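Local coordinates for tail fiber protein (Acinetobacter phage AM24, PDB 5W5P), which probably recognises, and may degrade, the capsular polysaccharide of its Acinetobacter baumannii host as the trimeric tailspike of the phage, at residues 316-322 against 337-343; 494-500 against 513-519. All coordinates share one frame. Numbering follows the deposited sequence.

Following the chain from the N terminus, contact 1 closes first: 316-322 meets 337-343 over the 14 residues between them, bridging W316 and E317 of one coil of the parallel beta-helix to F338 and E339 of the next. After the last coils, 494-500 pairs with 513-519 in contact 2, closing the hairpin of strands 492-503 and 509-523 over 12 intervening residues. The two lie in series, neither nesting nor crossing; the centres of contact 1 and contact 2 are about 53 Å apart, their nearest atoms about 40 Å. Contact 1 ties successive coils, whereas contact 2 lies inside an antiparallel sheet of the C-terminal domain, one face of which meets both other subunits.

Contact 1: residues 316-322 against 337-343; sequences WESSGVF and YFEGNNT
The end of strand 315-317 runs parallel to the last part of strand 331-339, with W316 CA 4.9 Å from F338 CA and E317 CA 4.8 Å from E339 CA. These bridges are held by W316 N to Y337 O (2.8 Å), E339 N to W316 O (3.2 Å) and S318 N to E339 O (3.1 Å). Both chains then turn through positive phi, S318 at 51/38 and G340 at 53/58. G340 is an extra residue, so the register slips by one: S318 lies nearest N341 and G320 nearest T343, with a weak bond from T343 N to S319 O (3.4 Å). N341 (chi1 m) fastens these turns: its ND2 donates to W316 O (3.0 Å) and its OD1 accepts from S319 N (2.7 Å). W316 (t) sends NE1 to G320 O (2.9 Å). On the W316 face, F338 (m) directs its ring edge at the face of F322 (t), offset edge-to-face, centroids 5.4 Å apart; W316 CB lies 3.5 Å from F338 CD1. Elsewhere a water links E317 OE2 (2.7 Å) to Y337 OH (3.1 Å). Parallel pairing of successive coils, with buried aromatic side chains stacked between them, is characteristic of a parallel beta-helix, probably right-handed as in other phage tailspikes.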
# COMPACT_ATOMS: atom_id res chain seq x y z
N TRP A 316 -15.94 -3.09 3.69
CA TRP A 316 -16.62 -4.37 3.89
C TRP A 316 -17.59 -4.21 5.06
O TRP A 316 -17.22 -4.41 6.22
CB TRP A 316 -15.61 -5.49 4.15
CG TRP A 316 -16.16 -6.87 4.00
CD1 TRP A 316 -16.48 -7.74 5.00
CD2 TRP A 316 -16.46 -7.54 2.77
NE1 TRP A 316 -16.95 -8.92 4.47
CE2 TRP A 316 -16.95 -8.82 3.10
CE3 TRP A 316 -16.36 -7.19 1.42
CZ2 TRP A 316 -17.34 -9.75 2.14
CZ3 TRP A 316 -16.75 -8.11 0.46
CH2 TRP A 316 -17.23 -9.37 0.82
N GLU A 317 -18.83 -3.85 4.74
CA GLU A 317 -19.84 -3.51 5.74
C GLU A 317 -21.07 -4.39 5.56
O GLU A 317 -21.47 -4.68 4.43
CB GLU A 317 -20.23 -2.03 5.64
CG GLU A 317 -20.91 -1.46 6.87
CD GLU A 317 -20.96 0.05 6.84
OE1 GLU A 317 -20.50 0.64 5.84
OE2 GLU A 317 -21.46 0.65 7.82
N SER A 318 -21.66 -4.80 6.68
CA SER A 318 -22.89 -5.61 6.68
C SER A 318 -22.74 -6.83 5.78
O SER A 318 -23.68 -7.23 5.09
CB SER A 318 -24.10 -4.77 6.28
OG SER A 318 -24.19 -3.60 7.06
N SER A 319 -21.56 -7.42 5.79
CA SER A 319 -21.19 -8.43 4.82
C SER A 319 -20.85 -9.75 5.53
O SER A 319 -21.03 -9.90 6.74
CB SER A 319 -20.02 -7.93 3.97
OG SER A 319 -20.46 -6.96 3.03
N GLY A 320 -20.34 -10.70 4.75
CA GLY A 320 -19.99 -12.01 5.25
C GLY A 320 -18.50 -12.18 5.47
O GLY A 320 -17.82 -11.26 5.94
N VAL A 321 -18.00 -13.36 5.14
CA VAL A 321 -16.57 -13.63 5.27
C VAL A 321 -15.84 -12.93 4.13
O VAL A 321 -16.12 -13.18 2.95
CB VAL A 321 -16.29 -15.14 5.27
CG1 VAL A 321 -14.80 -15.42 5.10
CG2 VAL A 321 -16.81 -15.77 6.55
N PHE A 322 -14.90 -12.04 4.48
CA PHE A 322 -14.21 -11.27 3.46
C PHE A 322 -13.22 -12.12 2.67
O PHE A 322 -12.99 -11.85 1.48
CB PHE A 322 -13.48 -10.08 4.10
CG PHE A 322 -12.58 -9.34 3.15
CD1 PHE A 322 -13.12 -8.60 2.10
CD2 PHE A 322 -11.20 -9.40 3.29
CE1 PHE A 322 -12.30 -7.92 1.22
CE2 PHE A 322 -10.37 -8.73 2.40
CZ PHE A 322 -10.92 -7.99 1.37
N TYR A 337 -11.42 -1.69 5.88
CA TYR A 337 -12.46 -1.12 6.73
C TYR A 337 -13.56 -2.17 6.86
O TYR A 337 -14.32 -2.40 5.91
CB TYR A 337 -12.98 0.19 6.12
CG TYR A 337 -14.10 0.89 6.88
CD1 TYR A 337 -15.41 0.43 6.80
CD2 TYR A 337 -13.85 2.03 7.63
CE1 TYR A 337 -16.43 1.07 7.47
CE2 TYR A 337 -14.87 2.68 8.30
CZ TYR A 337 -16.16 2.20 8.22
OH TYR A 337 -17.18 2.84 8.88
N PHE A 338 -13.63 -2.80 8.03
CA PHE A 338 -14.68 -3.75 8.35
C PHE A 338 -15.62 -3.14 9.38
O PHE A 338 -15.17 -2.55 10.36
CB PHE A 338 -14.10 -5.06 8.88
CG PHE A 338 -13.13 -5.72 7.95
CD1 PHE A 338 -13.59 -6.49 6.89
CD2 PHE A 338 -11.77 -5.60 8.14
CE1 PHE A 338 -12.71 -7.11 6.03
CE2 PHE A 338 -10.87 -6.23 7.29
CZ PHE A 338 -11.34 -6.98 6.23
N GLU A 339 -16.93 -3.29 9.15
CA GLU A 339 -17.93 -2.71 10.04
C GLU A 339 -19.19 -3.56 10.04
O GLU A 339 -19.84 -3.69 8.99
CB GLU A 339 -18.25 -1.27 9.63
CG GLU A 339 -19.25 -0.58 10.54
CD GLU A 339 -18.79 -0.53 11.98
OE1 GLU A 339 -17.60 -0.24 12.22
OE2 GLU A 339 -19.61 -0.77 12.89
N GLY A 340 -19.54 -4.12 11.20
CA GLY A 340 -20.80 -4.80 11.41
C GLY A 340 -21.15 -5.89 10.42
O GLY A 340 -22.20 -5.83 9.78
N ASN A 341 -20.29 -6.89 10.29
CA ASN A 341 -20.47 -7.97 9.34
C ASN A 341 -21.03 -9.20 10.05
O ASN A 341 -20.39 -9.73 10.97
CB ASN A 341 -19.15 -8.30 8.64
CG ASN A 341 -18.60 -7.11 7.88
OD1 ASN A 341 -19.13 -6.72 6.84
ND2 ASN A 341 -17.52 -6.52 8.39
N ASN A 342 -22.22 -9.65 9.64
CA ASN A 342 -22.87 -10.79 10.27
C ASN A 342 -23.83 -11.51 9.32
O ASN A 342 -25.01 -11.67 9.62
CB ASN A 342 -23.64 -10.34 11.52
CG ASN A 342 -24.17 -11.51 12.34
OD1 ASN A 342 -23.60 -12.60 12.33
ND2 ASN A 342 -25.28 -11.29 13.06
N THR A 343 -23.32 -11.97 8.18
CA THR A 343 -24.14 -12.72 7.23
C THR A 343 -23.21 -13.63 6.43
O THR A 343 -22.02 -13.74 6.73
CB THR A 343 -24.97 -11.79 6.34
OG1 THR A 343 -25.70 -12.57 5.38
CG2 THR A 343 -24.07 -10.80 5.62
O HOH W 1 -19.97 2.87 7.57

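Contact 2: residues 494-500 against 513-519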
# COMPACT_ATOMS: atom_id res chain seq x y z
N ALA A 494 18.73 -0.59 34.77
CA ALA A 494 19.35 -1.09 33.55
C ALA A 494 20.33 -2.21 33.88
O ALA A 494 20.84 -2.31 35.00
CB ALA A 494 20.08 0.03 32.80
N ASP A 495 20.57 -3.06 32.88
CA ASP A 495 21.62 -4.06 32.89
C ASP A 495 22.74 -3.64 31.95
O ASP A 495 22.53 -2.87 31.01
CB ASP A 495 21.08 -5.43 32.47
CG ASP A 495 20.07 -6.00 33.44
OD1 ASP A 495 19.99 -5.51 34.59
OD2 ASP A 495 19.33 -6.93 33.05
N MSE A 496 23.94 -4.15 32.21
CA MSE A 496 25.09 -3.87 31.37
C MSE A 496 25.84 -5.15 30.99
O MSE A 496 26.21 -5.94 31.86
CB MSE A 496 26.06 -2.92 32.07
CG MSE A 496 25.65 -1.46 32.06
SE MSE A 496 26.99 -0.34 32.94
CE MSE A 496 28.21 -0.06 31.43
N ASN A 497 26.04 -5.36 29.70
CA ASN A 497 26.89 -6.43 29.18
C ASN A 497 28.14 -5.77 28.62
O ASN A 497 28.11 -5.17 27.54
CB ASN A 497 26.16 -7.24 28.11
CG ASN A 497 26.92 -8.49 27.70
OD1 ASN A 497 26.74 -9.56 28.28
ND2 ASN A 497 27.79 -8.35 26.70
N ILE A 498 29.25 -5.87 29.35
CA ILE A 498 30.50 -5.20 28.99
C ILE A 498 31.44 -6.27 28.45
O ILE A 498 32.16 -6.93 29.19
CB ILE A 498 31.10 -4.45 30.18
CG1 ILE A 498 30.04 -3.57 30.85
CG2 ILE A 498 32.30 -3.62 29.73
CD1 ILE A 498 30.49 -2.99 32.16
N PHE A 499 31.44 -6.43 27.13
CA PHE A 499 32.37 -7.34 26.46
C PHE A 499 33.72 -6.64 26.35
O PHE A 499 33.87 -5.67 25.60
CB PHE A 499 31.84 -7.75 25.09
CG PHE A 499 32.78 -8.62 24.30
CD1 PHE A 499 33.64 -9.50 24.93
CD2 PHE A 499 32.79 -8.57 22.91
CE1 PHE A 499 34.50 -10.30 24.20
CE2 PHE A 499 33.65 -9.37 22.18
CZ PHE A 499 34.51 -10.24 22.83
N MSE A 500 34.71 -7.14 27.08
CA MSE A 500 36.03 -6.53 27.07
C MSE A 500 37.02 -7.37 26.27
O MSE A 500 37.19 -8.57 26.53
CB MSE A 500 36.56 -6.35 28.50
CG MSE A 500 35.65 -5.55 29.42
SE MSE A 500 35.94 -5.98 31.31
CE MSE A 500 34.94 -7.65 31.37
N ALA A 513 36.84 -11.04 28.16
CA ALA A 513 36.00 -11.25 29.32
C ALA A 513 34.69 -10.51 29.12
O ALA A 513 34.53 -9.74 28.17
CB ALA A 513 36.69 -10.77 30.60
N VAL A 514 33.74 -10.76 30.02
CA VAL A 514 32.46 -10.06 29.98
C VAL A 514 31.98 -9.88 31.42
O VAL A 514 32.07 -10.80 32.24
CB VAL A 514 31.42 -10.81 29.12
CG1 VAL A 514 31.37 -12.28 29.49
CG2 VAL A 514 30.04 -10.17 29.23
N ALA A 515 31.50 -8.68 31.73
CA ALA A 515 30.94 -8.35 33.03
C ALA A 515 29.45 -8.10 32.91
O ALA A 515 28.98 -7.50 31.93
CB ALA A 515 31.62 -7.11 33.62
N LYS A 516 28.69 -8.58 33.89
CA LYS A 516 27.27 -8.31 34.00
C LYS A 516 27.04 -7.37 35.17
O LYS A 516 27.35 -7.71 36.32
CB LYS A 516 26.48 -9.61 34.19
CG LYS A 516 26.88 -10.72 33.22
CD LYS A 516 26.60 -10.33 31.78
CE LYS A 516 25.11 -10.11 31.55
NZ LYS A 516 24.77 -9.85 30.12
N VAL A 517 26.51 -6.18 34.89
CA VAL A 517 26.31 -5.14 35.89
C VAL A 517 24.83 -4.77 35.93
O VAL A 517 24.15 -4.79 34.90
CB VAL A 517 27.17 -3.89 35.59
CG1 VAL A 517 26.96 -2.82 36.64
CG2 VAL A 517 28.64 -4.27 35.52
N SER A 518 24.34 -4.45 37.13
CA SER A 518 22.99 -3.95 37.33
C SER A 518 23.07 -2.55 37.93
O SER A 518 23.92 -2.28 38.79
CB SER A 518 22.19 -4.88 38.24
OG SER A 518 20.80 -4.68 38.10
N LEU A 519 22.19 -1.65 37.48
CA LEU A 519 22.22 -0.25 37.87
C LEU A 519 20.85 0.22 38.34
O LEU A 519 19.81 -0.29 37.89
CB LEU A 519 22.64 0.67 36.71
CG LEU A 519 23.86 0.31 35.89
CD1 LEU A 519 24.00 1.26 34.71
CD2 LEU A 519 25.08 0.38 36.77
O HOH W 2 18.73 -3.96 36.67
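M496, L519 and A513 lose the most surface in this antiparallel pairing, and all three lie on one face of the sheet, together with A494, I498, M500, A515 and V517. M496, a selenomethionine, sits in a hydrogen-bonded pair with V517: M496 N donates to V517 O (2.8 Å), and the return bond runs from V517 N to M496 O (3.1 Å). M496 CB stands 3.8 Å from V517 CB. With chi1 m and chi2 t its side chain extends from the sheet, and M496 SE reaches L519 CD1 at 3.8 Å. L519 pairs with A494 at one end, through L519 N to A494 O (2.9 Å) and a weak A494 N to L519 O bond (3.3 Å). At the other end A513 pairs with M500, also a selenomethionine, by M500 N to A513 O (2.8 Å) and A513 N to M500 O (3.0 Å); M500 CE folds back over A513 CB (3.7 Å) and A515 CB (4.0 Å). The other face is polar from N497 and K516 to D495 and S518, and apolar at F499 and V514. K516 NZ donates to N497 OD1 (2.7 Å) and also forms a salt bridge with D495 of the second subunit, while D495 itself bonds Y608 and receives K516 of the third, a cycle round the trimer. The hairpin supplies the third and fourth strands of a five-stranded sheet, both internal, strand 598-608 flanking 492-503 and strand 535-546 flanking 509-523; its apolar face packs on strands 470-477 and 577-582, a second antiparallel sheet, as in a beta-sandwich.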